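Local coordinates for protein amide synthase (Vibrio cholerae, PDB 1L5A) that probably forms amide bonds as a free-standing condensation enzyme of nonribosomal peptide synthesis, in the assembly of the siderophore vibriobactin, at residues P69-S77 and T106-S114. Sequence-based numbering, arbitrary orientation.
Sequences PPIDYQDLS and TSHQVYRLS
Tyr73 and Arg112 both carry CG opposite the backbone N (chi1 170° and 179°), which lays ring and aliphatic chain side by side on one face of the sheet. Tyr73 OH lies 3.5 Å from Arg112 CB, while Val110 CB meets the ring at its edge, in plane. Asp75 runs alongside the same arginine, its OD2 3.7 Å from Arg112 NE in a long salt bridge with carboxylate and guanidinium planes well turned from each other; Arg112 NH1 is hydrogen-bonded to Thr35 OG1. The other carboxylate oxygen, Asp75 OD1, accepts from Ser77 N at 3.2 Å, an Asx turn just where strand 72-75 ends. On the face that carries Gln74 and Tyr111, Gln74 lies beside the tyrosine ring, its amide held by Gln89 of helix 82-94, and Leu76, just past the strand, brings CD1 to 3.7 Å from Tyr111 CD2. Five backbone hydrogen bonds join the two segments, from Asp72 N to His108 O (2.8 Å) through to Leu76 N to Arg112 O (2.8 Å). Helix 35-47 packs against Ile71 and Val110, helix 82-94 against Tyr111. Strand 72-75, outermost in the mixed sheet within this chain, is hydrogen-bonded in parallel to strand 107-114 and connected to it by helix 82-94: a beta-alpha-beta crossover within the condensation-domain fold.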
loop_
_atom_site.group_PDB
_atom_site.type_symbol
_atom_site.label_atom_id
_atom_site.label_comp_id
_atom_site.label_asym_id
_atom_site.label_seq_id
_atom_site.Cartn_x
_atom_site.Cartn_y
_atom_site.Cartn_z
ATOM N N PRO A 69 -10.649 23.625 24.767
ATOM C CA PRO A 69 -11.953 23.745 25.424
ATOM C C PRO A 69 -11.850 23.882 26.961
ATOM O O PRO A 69 -11.065 23.184 27.618
ATOM C CB PRO A 69 -12.646 22.441 25.020
ATOM C CG PRO A 69 -12.095 22.182 23.657
ATOM C CD PRO A 69 -10.627 22.488 23.828
ATOM N N PRO A 70 -12.643 24.788 27.550
ATOM C CA PRO A 70 -12.628 24.981 29.011
ATOM C C PRO A 70 -13.215 23.733 29.660
ATOM O O PRO A 70 -13.993 23.021 29.046
ATOM C CB PRO A 70 -13.583 26.163 29.250
ATOM C CG PRO A 70 -13.836 26.752 27.884
ATOM C CD PRO A 70 -13.637 25.648 26.889
ATOM N N ILE A 71 -12.849 23.482 30.903
ATOM C CA ILE A 71 -13.409 22.369 31.636
ATOM C C ILE A 71 -14.133 22.991 32.823
ATOM O O ILE A 71 -13.501 23.499 33.738
ATOM C CB ILE A 71 -12.341 21.439 32.172
ATOM C CG1 ILE A 71 -11.649 20.730 31.010
ATOM C CG2 ILE A 71 -12.975 20.447 33.132
ATOM C CD1 ILE A 71 -10.644 19.718 31.446
ATOM N N ASP A 72 -15.458 22.966 32.792
ATOM C CA ASP A 72 -16.256 23.538 33.858
ATOM C C ASP A 72 -16.408 22.521 34.988
ATOM O O ASP A 72 -17.094 21.502 34.842
ATOM C CB ASP A 72 -17.617 23.988 33.287
ATOM C CG ASP A 72 -18.605 24.453 34.370
ATOM O OD1 ASP A 72 -18.214 25.265 35.242
ATOM O OD2 ASP A 72 -19.787 24.013 34.338
ATOM N N TYR A 73 -15.739 22.792 36.106
ATOM C CA TYR A 73 -15.792 21.915 37.282
ATOM C C TYR A 73 -16.590 22.500 38.454
ATOM O O TYR A 73 -16.551 23.702 38.713
ATOM C CB TYR A 73 -14.387 21.623 37.795
ATOM C CG TYR A 73 -14.384 20.936 39.140
ATOM C CD1 TYR A 73 -14.820 19.631 39.273
ATOM C CD2 TYR A 73 -13.945 21.594 40.279
ATOM C CE1 TYR A 73 -14.811 18.988 40.507
ATOM C CE2 TYR A 73 -13.940 20.959 41.530
ATOM C CZ TYR A 73 -14.367 19.658 41.632
ATOM O OH TYR A 73 -14.314 19.004 42.841
ATOM N N GLN A 74 -17.303 21.642 39.171
ATOM C CA GLN A 74 -18.054 22.099 40.325
ATOM C C GLN A 74 -18.072 21.034 41.407
ATOM O O GLN A 74 -18.391 19.870 41.147
ATOM C CB GLN A 74 -19.488 22.485 39.939
ATOM C CG GLN A 74 -19.604 23.803 39.178
ATOM C CD GLN A 74 -21.026 24.099 38.701
ATOM O OE1 GLN A 74 -21.982 24.112 39.492
ATOM N NE2 GLN A 74 -21.173 24.342 37.400
ATOM N N ASP A 75 -17.674 21.437 42.610
ATOM C CA ASP A 75 -17.692 20.550 43.770
ATOM C C ASP A 75 -19.092 20.784 44.345
ATOM O O ASP A 75 -19.403 21.885 44.818
ATOM C CB ASP A 75 -16.644 20.977 44.803
ATOM C CG ASP A 75 -16.476 19.964 45.904
ATOM O OD1 ASP A 75 -17.488 19.356 46.292
ATOM O OD2 ASP A 75 -15.335 19.770 46.386
ATOM N N LEU A 76 -19.941 19.766 44.293
ATOM C CA LEU A 76 -21.294 19.914 44.783
ATOM C C LEU A 76 -21.525 19.103 46.022
ATOM O O LEU A 76 -22.633 19.117 46.559
ATOM C CB LEU A 76 -22.289 19.470 43.721
ATOM C CG LEU A 76 -22.329 20.286 42.440
ATOM C CD1 LEU A 76 -23.377 19.698 41.503
ATOM C CD2 LEU A 76 -22.679 21.711 42.766
ATOM N N SER A 77 -20.489 18.397 46.474
ATOM C CA SER A 77 -20.585 17.553 47.668
ATOM C C SER A 77 -21.137 18.288 48.887
ATOM O O SER A 77 -21.543 17.667 49.870
ATOM C CB SER A 77 -19.220 16.920 47.997
ATOM O OG SER A 77 -18.192 17.889 48.133
ATOM N N THR A 106 -17.790 22.126 21.487
ATOM C CA THR A 106 -17.932 21.138 22.554
ATOM C C THR A 106 -18.125 21.767 23.925
ATOM O O THR A 106 -17.967 22.964 24.095
ATOM C CB THR A 106 -16.722 20.175 22.624
ATOM O OG1 THR A 106 -15.621 20.826 23.274
ATOM C CG2 THR A 106 -16.314 19.738 21.223
ATOM N N SER A 107 -18.472 20.938 24.898
ATOM C CA SER A 107 -18.676 21.380 26.266
ATOM C C SER A 107 -18.157 20.276 27.185
ATOM O O SER A 107 -18.308 19.087 26.884
ATOM C CB SER A 107 -20.171 21.635 26.518
ATOM O OG SER A 107 -20.404 22.227 27.787
ATOM N N HIS A 108 -17.549 20.666 28.301
ATOM C CA HIS A 108 -17.008 19.700 29.252
ATOM C C HIS A 108 -17.343 20.125 30.668
ATOM O O HIS A 108 -16.927 21.187 31.138
ATOM C CB HIS A 108 -15.488 19.588 29.057
ATOM C CG HIS A 108 -15.105 19.354 27.635
ATOM N ND1 HIS A 108 -15.105 18.098 27.063
ATOM C CD2 HIS A 108 -14.868 20.228 26.625
ATOM C CE1 HIS A 108 -14.894 18.212 25.763
ATOM N NE2 HIS A 108 -14.748 19.493 25.471
ATOM N N GLN A 109 -18.101 19.293 31.362
ATOM C CA GLN A 109 -18.483 19.635 32.712
ATOM C C GLN A 109 -18.129 18.481 33.647
ATOM O O GLN A 109 -18.291 17.324 33.281
ATOM C CB GLN A 109 -19.989 19.903 32.750
ATOM C CG GLN A 109 -20.501 20.999 31.798
ATOM C CD GLN A 109 -22.050 20.955 31.616
ATOM O OE1 GLN A 109 -22.790 20.409 32.461
ATOM N NE2 GLN A 109 -22.533 21.539 30.513
ATOM N N VAL A 110 -17.630 18.790 34.844
ATOM C CA VAL A 110 -17.300 17.749 35.811
ATOM C C VAL A 110 -17.952 18.071 37.146
ATOM O O VAL A 110 -17.932 19.213 37.587
ATOM C CB VAL A 110 -15.780 17.637 36.062
ATOM C CG1 VAL A 110 -15.505 16.461 36.988
ATOM C CG2 VAL A 110 -15.037 17.448 34.756
ATOM N N TYR A 111 -18.502 17.061 37.807
ATOM C CA TYR A 111 -19.145 17.282 39.095
ATOM C C TYR A 111 -18.726 16.314 40.171
ATOM O O TYR A 111 -18.808 15.103 39.997
ATOM C CB TYR A 111 -20.674 17.181 38.995
ATOM C CG TYR A 111 -21.290 18.093 37.987
ATOM C CD1 TYR A 111 -21.574 17.641 36.693
ATOM C CD2 TYR A 111 -21.561 19.418 38.300
ATOM C CE1 TYR A 111 -22.106 18.499 35.732
ATOM C CE2 TYR A 111 -22.093 20.282 37.348
ATOM C CZ TYR A 111 -22.357 19.815 36.064
ATOM O OH TYR A 111 -22.806 20.685 35.101
ATOM N N ARG A 112 -18.292 16.854 41.295
ATOM C CA ARG A 112 -17.951 16.018 42.426
ATOM C C ARG A 112 -19.269 16.039 43.212
ATOM O O ARG A 112 -19.648 17.057 43.790
ATOM C CB ARG A 112 -16.804 16.638 43.242
ATOM C CG ARG A 112 -16.400 15.835 44.481
ATOM C CD ARG A 112 -15.139 16.401 45.134
ATOM N NE ARG A 112 -15.051 16.061 46.553
ATOM C CZ ARG A 112 -14.298 15.091 47.065
ATOM N NH1 ARG A 112 -13.532 14.333 46.287
ATOM N NH2 ARG A 112 -14.330 14.868 48.372
ATOM N N LEU A 113 -19.986 14.924 43.188
ATOM C CA LEU A 113 -21.260 14.833 43.886
ATOM C C LEU A 113 -21.019 14.512 45.354
ATOM O O LEU A 113 -21.666 15.067 46.239
ATOM C CB LEU A 113 -22.115 13.745 43.245
ATOM C CG LEU A 113 -22.383 13.973 41.751
ATOM C CD1 LEU A 113 -23.036 12.743 41.135
ATOM C CD2 LEU A 113 -23.264 15.200 41.592
ATOM N N SER A 114 -20.090 13.597 45.595
ATOM C CA SER A 114 -19.713 13.193 46.935
ATOM C C SER A 114 -18.245 12.773 46.804
ATOM O O SER A 114 -17.690 12.826 45.714
ATOM C CB SER A 114 -20.583 12.025 47.389
ATOM O OG SER A 114 -19.983 10.772 47.108
#